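PDB 4QEY: uncharacterized protein from Bacteroides ovatus, which is of unknown function but may be a calcium-binding lipoprotein with a domain resembling PLAT/LH2 and C2 modules. Local coordinates for residues V60-N63 against K64-C67. Numbering follows the deposited sequence.
Sequences VTEN and KISC. With EDO (1,2-ethanediol), chain L.
Val60 and Ile65 meet across the bend by which the chain leaves the loop after strand 55-57 and enters strand 64-68, a local example of a loop residue packing on the beginning of the strand that follows. The CG1 methyl of Val60 lies 3.5 Å from Ile65 CG1, the two branched side chains set obliquely to one another. Val60 presents this methyl because CG1 stands anti to the backbone N (chi1 177°). Ile65 continues outward through CD1, which sits 3.8 Å from Glu62 CB, the two side chains running roughly perpendicular. Glu62 thus lends its aliphatic base to the cluster, while a bend at chi2 (-58°) carries the carboxylate away from it.

Further out, Ile65 on one sheet meets Ile30 and Phe32 of the other, and Ile30 also touches Val60, at the edge of the apolar layer. Gln19 NE2 donates to the carbonyl oxygens of Val60 and Glu62. Val60 O also accepts a 2.7 Å hydrogen bond from O2 of an ethanediol, probably from the crystallisation liquor. Contact within the bend is apolar packing, without hydrogen bonds between 60-63 and 64-67; backbone bonds of Val60 with Leu28, Asn63 with Gln19 and Ile65 with Val17 probably set the chain's course.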
loop_
_atom_site.group_PDB
_atom_site.type_symbol
_atom_site.label_atom_id
_atom_site.label_comp_id
_atom_site.label_asym_id
_atom_site.label_seq_id
_atom_site.Cartn_x
_atom_site.Cartn_y
_atom_site.Cartn_z
ATOM N N VAL A 60 5.904 -7.350 5.157
ATOM C CA VAL A 60 4.537 -7.299 5.698
ATOM C C VAL A 60 4.049 -8.731 5.980
ATOM O O VAL A 60 4.022 -9.549 5.069
ATOM C CB VAL A 60 3.585 -6.556 4.733
ATOM C CG1 VAL A 60 2.158 -6.564 5.249
ATOM C CG2 VAL A 60 4.051 -5.130 4.480
ATOM N N THR A 61 3.719 -9.034 7.250
ATOM C CA THR A 61 3.245 -10.355 7.686
ATOM C C THR A 61 1.699 -10.352 7.784
ATOM O O THR A 61 1.076 -11.405 7.655
ATOM C CB THR A 61 3.899 -10.775 9.025
ATOM O OG1 THR A 61 3.680 -9.767 10.010
ATOM C CG2 THR A 61 5.380 -11.010 8.902
ATOM N N GLU A 62 1.098 -9.175 7.993
ATOM C CA GLU A 62 -0.349 -8.988 8.052
ATOM C C GLU A 62 -0.962 -9.113 6.647
ATOM O O GLU A 62 -0.305 -8.777 5.655
ATOM C CB GLU A 62 -0.675 -7.609 8.665
ATOM C CG GLU A 62 -0.088 -7.357 10.050
ATOM C CD GLU A 62 -0.467 -8.318 11.167
ATOM O OE1 GLU A 62 -1.603 -8.850 11.168
ATOM O OE2 GLU A 62 0.375 -8.500 12.075
ATOM N N ASN A 63 -2.209 -9.606 6.556
ATOM C CA ASN A 63 -2.907 -9.771 5.273
ATOM C C ASN A 63 -3.503 -8.448 4.801
ATOM O O ASN A 63 -3.878 -8.324 3.632
ATOM C CB ASN A 63 -3.998 -10.833 5.382
ATOM C CG ASN A 63 -3.430 -12.235 5.484
ATOM O OD1 ASN A 63 -2.925 -12.806 4.505
ATOM N ND2 ASN A 63 -3.499 -12.827 6.673
ATOM N N LYS A 64 -3.577 -7.465 5.707
ATOM C CA LYS A 64 -4.128 -6.143 5.442
ATOM C C LYS A 64 -3.318 -5.087 6.207
ATOM O O LYS A 64 -3.047 -5.247 7.396
ATOM C CB LYS A 64 -5.622 -6.124 5.835
ATOM C CG LYS A 64 -6.402 -4.851 5.538
ATOM C CD LYS A 64 -7.837 -4.990 6.043
ATOM C CE LYS A 64 -8.674 -3.737 5.891
ATOM N NZ LYS A 64 -10.065 -3.928 6.390
ATOM N N ILE A 65 -2.897 -4.036 5.503
ATOM C CA ILE A 65 -2.187 -2.878 6.058
ATOM C C ILE A 65 -2.935 -1.654 5.602
ATOM O O ILE A 65 -3.249 -1.523 4.423
ATOM C CB ILE A 65 -0.664 -2.815 5.705
ATOM C CG1 ILE A 65 0.108 -3.963 6.353
ATOM C CG2 ILE A 65 -0.033 -1.469 6.129
ATOM C CD1 ILE A 65 0.243 -3.971 7.944
ATOM N N SER A 66 -3.217 -0.767 6.538
ATOM C CA SER A 66 -3.921 0.477 6.285
ATOM C C SER A 66 -3.116 1.662 6.791
ATOM O O SER A 66 -2.436 1.574 7.822
ATOM C CB SER A 66 -5.291 0.443 6.952
ATOM O OG SER A 66 -5.971 1.672 6.775
ATOM N N CYS A 67 -3.203 2.770 6.058
ATOM C CA CYS A 67 -2.571 4.029 6.418
ATOM C C CYS A 67 -3.493 5.181 5.991
ATOM O O CYS A 67 -4.037 5.145 4.892
ATOM C CB CYS A 67 -1.183 4.141 5.800
ATOM S SG CYS A 67 -0.229 5.543 6.412
HETATM C C1 EDO L . 4.464 -11.606 2.710
HETATM O O1 EDO L . 4.032 -12.002 1.439
HETATM C C2 EDO L . 5.688 -10.720 2.486
HETATM O O2 EDO L . 6.211 -10.220 3.690
#